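Local coordinates for protein CT021 (Chlamydia trachomatis serovar L2, PDB 6UXD) that is of unknown function but belongs to a family in the LolA/LolB clan and may share the fold of those lipoprotein carriers, at residues E11-A16 against F33-S38; V79-I84 against P212-F217. All blocks are in the same frame, centred on the assembly; numbering follows the deposited sequence.

From the N terminus, the chain runs through helix 9-13 and the turn after it, then builds the hairpin of strands 21-26 and 29-38. Interaction 1 closes this short loop of 16 residues by laying 11-16 against the second strand of the hairpin. Interaction 2 opens later, at strand 79-84, and closes a loop of 127 residues when the C-terminal tail 212-217 returns. The two loops follow one another in series, neither nesting nor crossing. They nevertheless meet in space, because Arg-36 NH1 on strand 29-38 donates to Pro-212 O and Gln-37 packs on Leu-214. Ile-35 points to 11-16 while Arg-36 and Gln-37 point the other way, to the tail, so 11-16 and 212-217 lie on opposite faces of strand 29-38.

Interaction 1 (E11-A16 against F33-S38); sequences EKILTA and FLIRQS
Ile-35 makes the apolar side-chain contacts of 33-38 with 11-16, meeting two side chains with successive atoms of its longer branch. Its CG1 lies 3.8 Å from Ala-16 CB, and its terminal CD1 reaches Ile-13 CG2 at 4.1 Å. The two isoleucines run across each other at a slant, and Ile-13 meets its partner with the short branch. That methyl, CG2, is turned anti to the Ile-13 backbone N (chi1 of CG1 -52°), while CG1 lies beside the N. Ala-16 and Ile-35 are both buried, and Val-45 of the neighbouring strand 43-50 also packs on Ile-35.

Ile-13 and Ala-16 are the first and last residues of a type I beta turn, and both direct their CB towards the strand. An antiparallel sheet with a helical element laid on one face is consistent with the LolA/LolB clan, in which LolA is an unclosed beta-barrel with a helical lid. Within strand 29-38 the usual alternation slips: the psi of -32° at Arg-36 lets Arg-36 and Gln-37 both leave on the face away from the helix, and Ser-38 then returns to the face of Ile-35.

Polar contacts lie within the helical segment or lead out of the pair. The turn is held by Ala-16 N, which donates to Ile-13 O at 3.0 Å. One step earlier, Lys-12 O accepts twice from Thr-15, from its N and, at 2.7 Å, from its OG1. The hydroxyl lies in the carbonyl plane, with a C=O...OG1 angle of 158°; the bond ties the Thr-15 side chain back to Lys-12. Ser-38 OG comes near Ala-16 O but, at 4.5 Å, is not bonded to it; its hydrogen bond is with Thr-43 OG1 on the adjacent strand.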
loop_
_atom_site.group_PDB
_atom_site.type_symbol
_atom_site.label_atom_id
_atom_site.label_comp_id
_atom_site.label_asym_id
_atom_site.label_seq_id
_atom_site.Cartn_x
_atom_site.Cartn_y
_atom_site.Cartn_z
ATOM N N GLU A 11 -1.170 -12.131 -2.996
ATOM C CA GLU A 11 -0.021 -12.990 -3.279
ATOM C C GLU A 11 1.258 -12.175 -3.451
ATOM O O GLU A 11 2.329 -12.531 -2.934
ATOM C CB GLU A 11 -0.340 -13.801 -4.539
ATOM C CG GLU A 11 0.724 -14.773 -4.989
ATOM C CD GLU A 11 0.316 -15.547 -6.239
ATOM O OE1 GLU A 11 1.215 -16.048 -6.950
ATOM O OE2 GLU A 11 -0.902 -15.655 -6.509
ATOM N N LYS A 12 1.172 -11.075 -4.185
ATOM C CA LYS A 12 2.366 -10.284 -4.439
ATOM C C LYS A 12 2.892 -9.659 -3.154
ATOM O O LYS A 12 4.096 -9.696 -2.879
ATOM C CB LYS A 12 2.030 -9.219 -5.487
ATOM C CG LYS A 12 3.175 -8.337 -5.843
ATOM C CD LYS A 12 4.231 -9.069 -6.635
ATOM C CE LYS A 12 5.309 -8.041 -7.077
ATOM N NZ LYS A 12 6.614 -8.722 -7.321
ATOM N N ILE A 13 2.002 -9.099 -2.341
ATOM C CA ILE A 13 2.441 -8.462 -1.104
ATOM C C ILE A 13 2.942 -9.475 -0.087
ATOM O O ILE A 13 3.766 -9.134 0.774
ATOM C CB ILE A 13 1.301 -7.613 -0.506
ATOM C CG1 ILE A 13 0.736 -6.645 -1.567
ATOM C CG2 ILE A 13 1.783 -6.898 0.739
ATOM C CD1 ILE A 13 1.740 -5.616 -2.120
ATOM N N LEU A 14 2.448 -10.724 -0.130
ATOM C CA LEU A 14 2.958 -11.711 0.807
ATOM C C LEU A 14 4.386 -12.136 0.495
ATOM O O LEU A 14 4.969 -12.855 1.308
ATOM C CB LEU A 14 2.076 -12.974 0.848
ATOM C CG LEU A 14 0.692 -12.817 1.482
ATOM C CD1 LEU A 14 -0.026 -14.164 1.489
ATOM C CD2 LEU A 14 0.780 -12.273 2.870
ATOM N N THR A 15 4.946 -11.758 -0.667
ATOM C CA THR A 15 6.366 -11.969 -0.914
ATOM C C THR A 15 7.245 -10.942 -0.193
ATOM O O THR A 15 8.453 -11.157 -0.076
ATOM C CB THR A 15 6.668 -11.937 -2.425
ATOM O OG1 THR A 15 6.610 -10.587 -2.919
ATOM C CG2 THR A 15 5.656 -12.786 -3.210
ATOM N N ALA A 16 6.678 -9.850 0.320
ATOM C CA ALA A 16 7.489 -8.878 1.042
ATOM C C ALA A 16 8.033 -9.501 2.323
ATOM O O ALA A 16 7.577 -10.549 2.770
ATOM C CB ALA A 16 6.683 -7.628 1.382
ATOM N N PHE A 33 2.726 2.132 4.503
ATOM C CA PHE A 33 2.514 0.699 4.639
ATOM C C PHE A 33 3.779 0.042 5.173
ATOM O O PHE A 33 4.871 0.291 4.659
ATOM C CB PHE A 33 2.161 0.046 3.302
ATOM C CG PHE A 33 0.836 0.476 2.738
ATOM C CD1 PHE A 33 0.688 1.723 2.149
ATOM C CD2 PHE A 33 -0.249 -0.382 2.773
ATOM C CE1 PHE A 33 -0.532 2.115 1.622
ATOM C CE2 PHE A 33 -1.463 0.000 2.256
ATOM C CZ PHE A 33 -1.605 1.251 1.672
ATOM N N LEU A 34 3.627 -0.826 6.171
ATOM C CA LEU A 34 4.759 -1.485 6.812
ATOM C C LEU A 34 4.440 -2.953 7.040
ATOM O O LEU A 34 3.391 -3.275 7.600
ATOM C CB LEU A 34 5.100 -0.822 8.146
ATOM C CG LEU A 34 6.102 -1.565 9.043
ATOM C CD1 LEU A 34 7.440 -1.739 8.339
ATOM C CD2 LEU A 34 6.299 -0.838 10.375
ATOM N N ILE A 35 5.337 -3.835 6.603
ATOM C CA ILE A 35 5.221 -5.261 6.869
ATOM C C ILE A 35 5.863 -5.520 8.225
ATOM O O ILE A 35 7.062 -5.286 8.399
ATOM C CB ILE A 35 5.920 -6.094 5.781
ATOM C CG1 ILE A 35 5.396 -5.773 4.378
ATOM C CG2 ILE A 35 5.847 -7.565 6.151
ATOM C CD1 ILE A 35 3.917 -6.032 4.158
ATOM N N ARG A 36 5.092 -6.033 9.180
ATOM C CA ARG A 36 5.620 -6.152 10.539
ATOM C C ARG A 36 6.049 -7.551 10.921
ATOM O O ARG A 36 7.004 -7.706 11.685
ATOM C CB ARG A 36 4.586 -5.664 11.543
ATOM C CG ARG A 36 4.411 -4.206 11.403
ATOM C CD ARG A 36 3.755 -3.623 12.585
ATOM N NE ARG A 36 4.460 -3.968 13.804
ATOM C CZ ARG A 36 4.077 -3.541 14.994
ATOM N NH1 ARG A 36 3.002 -2.770 15.089
ATOM N NH2 ARG A 36 4.755 -3.884 16.075
ATOM N N GLN A 37 5.391 -8.568 10.400
ATOM C CA GLN A 37 5.673 -9.926 10.818
ATOM C C GLN A 37 5.106 -10.840 9.760
ATOM O O GLN A 37 4.025 -10.571 9.235
ATOM C CB GLN A 37 5.051 -10.205 12.180
ATOM C CG GLN A 37 5.325 -11.569 12.719
ATOM C CD GLN A 37 4.891 -11.657 14.166
ATOM O OE1 GLN A 37 5.583 -11.168 15.069
ATOM N NE2 GLN A 37 3.719 -12.232 14.392
ATOM N N SER A 38 5.848 -11.887 9.422
ATOM C CA SER A 38 5.424 -12.836 8.405
ATOM C C SER A 38 5.725 -14.247 8.889
ATOM O O SER A 38 6.862 -14.558 9.249
ATOM C CB SER A 38 6.138 -12.573 7.070
ATOM O OG SER A 38 5.229 -12.629 5.992
#

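Interaction 2 (V79-I84 against P212-F217)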
loop_
_atom_site.group_PDB
_atom_site.type_symbol
_atom_site.label_atom_id
_atom_site.label_comp_id
_atom_site.label_asym_id
_atom_site.label_seq_id
_atom_site.Cartn_x
_atom_site.Cartn_y
_atom_site.Cartn_z
ATOM N N VAL A 79 -4.820 4.658 11.897
ATOM C CA VAL A 79 -3.804 3.611 11.855
ATOM C C VAL A 79 -4.490 2.259 11.875
ATOM O O VAL A 79 -5.134 1.901 12.869
ATOM C CB VAL A 79 -2.814 3.717 13.025
ATOM C CG1 VAL A 79 -1.749 2.649 12.890
ATOM C CG2 VAL A 79 -2.198 5.102 13.079
ATOM N N TYR A 80 -4.316 1.490 10.808
ATOM C CA TYR A 80 -4.902 0.164 10.689
ATOM C C TYR A 80 -3.832 -0.918 10.759
ATOM O O TYR A 80 -2.674 -0.719 10.371
ATOM C CB TYR A 80 -5.677 0.038 9.384
ATOM C CG TYR A 80 -6.829 1.000 9.293
ATOM C CD1 TYR A 80 -8.027 0.729 9.938
ATOM C CD2 TYR A 80 -6.721 2.184 8.576
ATOM C CE1 TYR A 80 -9.087 1.605 9.869
ATOM C CE2 TYR A 80 -7.782 3.072 8.499
ATOM C CZ TYR A 80 -8.962 2.773 9.149
ATOM O OH TYR A 80 -10.027 3.637 9.093
ATOM N N LEU A 81 -4.225 -2.064 11.284
ATOM C CA LEU A 81 -3.364 -3.232 11.343
ATOM C C LEU A 81 -4.130 -4.362 10.684
ATOM O O LEU A 81 -5.271 -4.643 11.062
ATOM C CB LEU A 81 -2.982 -3.559 12.787
ATOM C CG LEU A 81 -2.068 -4.766 12.983
ATOM C CD1 LEU A 81 -0.732 -4.545 12.261
ATOM C CD2 LEU A 81 -1.850 -5.066 14.476
ATOM N N LEU A 82 -3.520 -4.983 9.682
ATOM C CA LEU A 82 -4.143 -6.049 8.917
ATOM C C LEU A 82 -3.450 -7.355 9.244
ATOM O O LEU A 82 -2.219 -7.437 9.189
ATOM C CB LEU A 82 -4.043 -5.812 7.409
ATOM C CG LEU A 82 -5.041 -4.865 6.759
ATOM C CD1 LEU A 82 -5.006 -3.505 7.381
ATOM C CD2 LEU A 82 -4.736 -4.781 5.270
ATOM N N ARG A 83 -4.233 -8.367 9.553
ATOM C CA ARG A 83 -3.730 -9.725 9.694
ATOM C C ARG A 83 -4.219 -10.506 8.481
ATOM O O ARG A 83 -5.428 -10.722 8.323
ATOM C CB ARG A 83 -4.209 -10.363 10.997
ATOM C CG ARG A 83 -3.536 -11.682 11.293
ATOM C CD ARG A 83 -4.269 -12.447 12.382
ATOM N NE ARG A 83 -3.544 -13.668 12.713
ATOM C CZ ARG A 83 -3.777 -14.868 12.185
ATOM N NH1 ARG A 83 -4.744 -15.055 11.291
ATOM N NH2 ARG A 83 -3.038 -15.899 12.571
ATOM N N ILE A 84 -3.281 -10.941 7.641
ATOM C CA ILE A 84 -3.582 -11.598 6.372
ATOM C C ILE A 84 -3.197 -13.062 6.509
ATOM O O ILE A 84 -2.060 -13.373 6.880
ATOM C CB ILE A 84 -2.832 -10.933 5.199
ATOM C CG1 ILE A 84 -3.216 -9.455 5.093
ATOM C CG2 ILE A 84 -3.145 -11.657 3.882
ATOM C CD1 ILE A 84 -2.283 -8.601 4.238
ATOM N N PRO A 212 2.296 0.280 18.910
ATOM C CA PRO A 212 2.367 -0.818 19.881
ATOM C C PRO A 212 2.564 -2.168 19.210
ATOM O O PRO A 212 2.260 -2.376 18.027
ATOM C CB PRO A 212 1.014 -0.762 20.601
ATOM C CG PRO A 212 0.497 0.620 20.356
ATOM C CD PRO A 212 1.030 1.032 19.027
ATOM N N ALA A 213 3.075 -3.097 20.011
ATOM C CA ALA A 213 3.330 -4.454 19.566
ATOM C C ALA A 213 2.054 -5.117 19.063
ATOM O O ALA A 213 0.932 -4.701 19.368
ATOM C CB ALA A 213 3.907 -5.290 20.704
ATOM N N LEU A 214 2.255 -6.199 18.331
ATOM C CA LEU A 214 1.166 -6.917 17.702
ATOM C C LEU A 214 0.242 -7.548 18.747
ATOM O O LEU A 214 0.678 -7.877 19.852
ATOM C CB LEU A 214 1.735 -7.999 16.797
ATOM C CG LEU A 214 2.560 -7.513 15.596
ATOM C CD1 LEU A 214 3.014 -8.729 14.795
ATOM C CD2 LEU A 214 1.750 -6.547 14.737
ATOM N N PRO A 215 -1.039 -7.727 18.416
ATOM C CA PRO A 215 -1.929 -8.500 19.292
ATOM C C PRO A 215 -1.331 -9.842 19.660
ATOM O O PRO A 215 -0.710 -10.518 18.838
ATOM C CB PRO A 215 -3.196 -8.671 18.447
ATOM C CG PRO A 215 -3.201 -7.420 17.581
ATOM C CD PRO A 215 -1.752 -7.183 17.248
ATOM N N ASN A 216 -1.540 -10.222 20.912
ATOM C CA ASN A 216 -1.106 -11.499 21.446
ATOM C C ASN A 216 -2.309 -12.423 21.507
ATOM O O ASN A 216 -3.267 -12.155 22.248
ATOM C CB ASN A 216 -0.502 -11.327 22.837
ATOM C CG ASN A 216 0.801 -10.570 22.801
ATOM O OD1 ASN A 216 1.806 -11.079 22.302
ATOM N ND2 ASN A 216 0.795 -9.347 23.326
ATOM N N PHE A 217 -2.262 -13.490 20.725
ATOM C CA PHE A 217 -3.340 -14.458 20.685
ATOM C C PHE A 217 -2.853 -15.786 21.305
ATOM O O PHE A 217 -3.461 -16.848 21.139
ATOM C CB PHE A 217 -3.821 -14.642 19.241
ATOM C CG PHE A 217 -4.593 -13.465 18.689
ATOM C CD1 PHE A 217 -4.720 -13.295 17.323
ATOM C CD2 PHE A 217 -5.194 -12.542 19.522
ATOM C CE1 PHE A 217 -5.439 -12.219 16.793
ATOM C CE2 PHE A 217 -5.903 -11.460 19.014
ATOM C CZ PHE A 217 -6.033 -11.302 17.641
ATOM O OXT PHE A 217 -1.837 -15.840 22.015
#
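Leu-81 and Leu-214 cross at about a right angle, with one methyl of the tail residue set against both methyls of the strand residue. Leu-214 CD2 lies 3.9 Å from Leu-81 CD2 and 4.0 Å from Leu-81 CD1, so it sits over the fork of the isopropyl group. Leu-81 presents that fork because its CG stands anti to the backbone N (chi1 -180°), which extends the side chain from the strand towards the tail. The bond from CA to CB in Leu-214 does not point at the strand; the outer part of the side chain makes the approach.

Pro-215 meets the same leucine with its CD-CG side, at the end of the leucine side chain. Its CD carbon closes to 3.5 Å from Leu-81 CD2, tighter than usual for two carbons, and CG follows at 4.1 Å. A single methyl, Leu-81 CD2, is therefore shared by two consecutive residues of a tail without regular secondary structure. The close contacts are all between apolar side chains, and of the three touching residues only Leu-81 is buried.

Two tryptophans frame the group. Trp-44, on strand 43-50, touches Leu-81, Leu-214 and Pro-215, while Trp-99, on strand 98-101, touches Leu-81 and Pro-215. The C-terminal tail thus runs in roughly the same direction as strand 79-84, over the face it shares with strands 43-50, 90-95 and 98-101, with Phe-217 resting on Phe-92 of strand 90-95.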